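Long-range contact in putative NADH dehydrogenase/NAD(P)H nitroreductase (Bacteroides thetaiotaomicron VPI-5482, PDB 3KWK), which binds flavin mononucleotide and is probably an oxidoreductase of the nitroreductase family: residues 82-87 with 147-152. Numbering follows the deposited sequence.
Sequences RNAIIV and LCVIPF
Ile-85 and Ile-150 exchange two backbone hydrogen bonds, Ile-150 N to Ile-85 O at 2.8 Å and Ile-85 N to Ile-150 O at 2.9 Å, pairing two neighbouring inner strands, 83-90 and 144-153, of the antiparallel sheet of the nitroreductase fold. A classic beta bulge follows: Leu-147 and Cys-148 both face Val-87, whose O accepts a 2.8 Å bond from Leu-147 N and a weak one from Cys-148 N, while Val-87 N donates to Cys-148 O. At the other end two waters bridge the strands, both donating to Phe-152 O; one accepts from Arg-82 N, the other from Asn-83 ND2.

Ala-84 and Ile-86 lie on one face of the sheet with Val-149 and Pro-151, and Ala-84 CB meets Val-149 CG1. The opposite face turns toward helices 32-43 and 97-114. Here Val-87 CG2 touches Ile-150 CD1 at 3.8 Å, and the side chain of Cys-148 comes about 6 Å from the bound FMN. The Phe-152 ring, its CG set between backbone N and carbonyl carbon (chi1 64°), leans toward strand 83-90: CE1 packs on Ile-85 CG1, and CZ lies 3.5 Å from Asn-83 CB.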
ATOM      1  N   ARG A  82     -19.641   6.579 -11.334  1.00 11.54           N
ATOM      2  CA  ARG A  82     -19.669   6.208 -12.761  1.00 10.42           C
ATOM      3  C   ARG A  82     -18.778   5.000 -13.060  1.00 13.07           C
ATOM      4  O   ARG A  82     -18.973   4.338 -14.049  1.00 11.80           O
ATOM      5  CB  ARG A  82     -19.134   7.350 -13.645  1.00 13.30           C
ATOM      6  CG  ARG A  82     -19.937   8.575 -13.732  1.00 20.63           C
ATOM      7  CD  ARG A  82     -21.161   8.377 -14.605  1.00 17.97           C
ATOM      8  NE  ARG A  82     -21.896   9.608 -14.578  1.00 17.07           N
ATOM      9  CZ  ARG A  82     -21.810  10.543 -15.515  1.00 11.24           C
ATOM     10  NH1 ARG A  82     -21.031  10.344 -16.572  1.00 13.31           N
ATOM     11  NH2 ARG A  82     -22.523  11.641 -15.385  1.00 14.32           N
ATOM     12  N   ASN A  83     -17.747   4.790 -12.235  1.00 10.73           N
ATOM     13  CA  ASN A  83     -16.769   3.749 -12.453  1.00  7.87           C
ATOM     14  C   ASN A  83     -16.175   3.250 -11.124  1.00  8.33           C
ATOM     15  O   ASN A  83     -16.195   3.950 -10.093  1.00  8.55           O
ATOM     16  CB  ASN A  83     -15.531   4.245 -13.267  1.00 12.44           C
ATOM     17  CG  ASN A  83     -15.867   4.994 -14.531  1.00 17.07           C
ATOM     18  OD1 ASN A  83     -16.031   4.391 -15.601  1.00 20.75           O
ATOM     19  ND2 ASN A  83     -15.961   6.303 -14.422  1.00 11.72           N
ATOM     20  N   ALA A  84     -15.610   2.048 -11.177  1.00  8.05           N
ATOM     21  CA  ALA A  84     -14.860   1.484 -10.051  1.00  6.21           C
ATOM     22  C   ALA A  84     -13.721   0.669 -10.615  1.00  6.62           C
ATOM     23  O   ALA A  84     -13.834   0.167 -11.746  1.00  9.71           O
ATOM     24  CB  ALA A  84     -15.772   0.583  -9.189  1.00  6.00           C
ATOM     25  N   ILE A  85     -12.605   0.626  -9.898  1.00  6.25           N
ATOM     26  CA  ILE A  85     -11.526  -0.308 -10.225  1.00  8.39           C
ATOM     27  C   ILE A  85     -11.546  -1.409  -9.187  1.00  7.43           C
ATOM     28  O   ILE A  85     -11.515  -1.121  -7.974  1.00  9.24           O
ATOM     29  CB  ILE A  85     -10.149   0.376 -10.229  1.00  9.00           C
ATOM     30  CG1 ILE A  85     -10.106   1.406 -11.374  1.00 11.83           C
ATOM     31  CG2 ILE A  85      -9.005  -0.668 -10.406  1.00  9.49           C
ATOM     32  CD1 ILE A  85      -8.873   2.307 -11.349  1.00 13.80           C
ATOM     33  N   ILE A  86     -11.615  -2.653  -9.660  1.00  6.82           N
ATOM     34  CA  ILE A  86     -11.554  -3.817  -8.804  1.00  6.15           C
ATOM     35  C   ILE A  86     -10.130  -4.336  -8.820  1.00  5.64           C
ATOM     36  O   ILE A  86      -9.632  -4.730  -9.874  1.00  7.85           O
ATOM     37  CB  ILE A  86     -12.554  -4.890  -9.214  1.00  8.62           C
ATOM     38  CG1 ILE A  86     -13.951  -4.271  -9.351  1.00 13.24           C
ATOM     39  CG2 ILE A  86     -12.533  -6.047  -8.179  1.00  9.19           C
ATOM     40  CD1 ILE A  86     -15.044  -5.315  -9.454  1.00 18.27           C
ATOM     41  N   VAL A  87      -9.452  -4.268  -7.685  1.00  4.62           N
ATOM     42  CA  VAL A  87      -8.062  -4.728  -7.575  1.00  5.54           C
ATOM     43  C   VAL A  87      -8.065  -6.187  -7.181  1.00  6.03           C
ATOM     44  O   VAL A  87      -8.591  -6.542  -6.099  1.00  6.33           O
ATOM     45  CB  VAL A  87      -7.218  -3.907  -6.558  1.00  6.83           C
ATOM     46  CG1 VAL A  87      -5.787  -4.452  -6.484  1.00  6.98           C
ATOM     47  CG2 VAL A  87      -7.293  -2.356  -6.872  1.00  8.18           C
ATOM     48  N   LEU A 147      -9.250  -8.243  -4.039  1.00  6.36           N
ATOM     49  CA  LEU A 147      -8.879  -7.601  -2.810  1.00  6.27           C
ATOM     50  C   LEU A 147      -9.907  -6.546  -2.416  1.00  5.73           C
ATOM     51  O   LEU A 147     -10.413  -6.577  -1.310  1.00  6.18           O
ATOM     52  CB  LEU A 147      -7.491  -6.955  -2.874  1.00  5.56           C
ATOM     53  CG  LEU A 147      -7.097  -6.163  -1.642  1.00  8.64           C
ATOM     54  CD1 LEU A 147      -6.885  -7.104  -0.491  1.00  9.58           C
ATOM     55  CD2 LEU A 147      -5.805  -5.338  -1.903  1.00  8.99           C
ATOM     56  N   CYS A 148     -10.224  -5.637  -3.327  1.00  6.92           N
ATOM     57  CA  CYS A 148     -11.054  -4.503  -2.973  1.00  4.87           C
ATOM     58  C   CYS A 148     -11.698  -3.939  -4.230  1.00  5.80           C
ATOM     59  O   CYS A 148     -11.181  -4.113  -5.368  1.00  7.80           O
ATOM     60  CB  CYS A 148     -10.236  -3.452  -2.187  1.00  5.27           C
ATOM     61  SG  CYS A 148      -8.865  -2.754  -3.133  1.00  8.21           S
ATOM     62  N   VAL A 149     -12.801  -3.241  -3.982  1.00  6.31           N
ATOM     63  CA  VAL A 149     -13.535  -2.518  -4.981  1.00  5.99           C
ATOM     64  C   VAL A 149     -13.333  -1.044  -4.670  1.00  7.64           C
ATOM     65  O   VAL A 149     -13.634  -0.579  -3.556  1.00  7.20           O
ATOM     66  CB  VAL A 149     -15.043  -2.869  -4.960  1.00  7.14           C
ATOM     67  CG1 VAL A 149     -15.766  -2.027  -5.997  1.00  8.00           C
ATOM     68  CG2 VAL A 149     -15.289  -4.387  -5.248  1.00  8.42           C
ATOM     69  N   ILE A 150     -12.798  -0.303  -5.626  1.00  6.78           N
ATOM     70  CA  ILE A 150     -12.537   1.125  -5.431  1.00  5.61           C
ATOM     71  C   ILE A 150     -13.443   1.983  -6.328  1.00  7.91           C
ATOM     72  O   ILE A 150     -13.100   2.247  -7.499  1.00  6.41           O
ATOM     73  CB  ILE A 150     -11.039   1.454  -5.731  1.00  5.53           C
ATOM     74  CG1 ILE A 150     -10.086   0.569  -4.935  1.00  7.45           C
ATOM     75  CG2 ILE A 150     -10.708   2.961  -5.469  1.00  7.30           C
ATOM     76  CD1 ILE A 150      -8.614   0.799  -5.263  1.00  5.52           C
ATOM     77  N   PRO A 151     -14.605   2.380  -5.808  1.00  7.07           N
ATOM     78  CA  PRO A 151     -15.365   3.426  -6.513  1.00  6.29           C
ATOM     79  C   PRO A 151     -14.557   4.733  -6.541  1.00  7.17           C
ATOM     80  O   PRO A 151     -13.747   5.001  -5.635  1.00  7.27           O
ATOM     81  CB  PRO A 151     -16.618   3.599  -5.667  1.00  8.17           C
ATOM     82  CG  PRO A 151     -16.560   2.507  -4.628  1.00 10.67           C
ATOM     83  CD  PRO A 151     -15.130   2.144  -4.464  1.00  8.06           C
ATOM     84  N   PHE A 152     -14.754   5.522  -7.580  1.00  6.83           N
ATOM     85  CA  PHE A 152     -14.126   6.814  -7.627  1.00  7.05           C
ATOM     86  C   PHE A 152     -14.928   7.773  -8.478  1.00  6.66           C
ATOM     87  O   PHE A 152     -15.832   7.358  -9.227  1.00  7.07           O
ATOM     88  CB  PHE A 152     -12.687   6.687  -8.149  1.00  6.75           C
ATOM     89  CG  PHE A 152     -12.594   6.182  -9.583  1.00  5.51           C
ATOM     90  CD1 PHE A 152     -12.607   4.823  -9.866  1.00  9.38           C
ATOM     91  CD2 PHE A 152     -12.427   7.078 -10.630  1.00  8.15           C
ATOM     92  CE1 PHE A 152     -12.516   4.397 -11.164  1.00  9.30           C
ATOM     93  CE2 PHE A 152     -12.326   6.652 -11.924  1.00  8.77           C
ATOM     94  CZ  PHE A 152     -12.372   5.296 -12.193  1.00  8.45           C
TER
HETATM   95  O   HOH W   1     -17.884   8.595 -10.503  1.00 16.91           O
HETATM   96  O   HOH W   2     -15.763   7.296 -12.030  1.00 23.37           O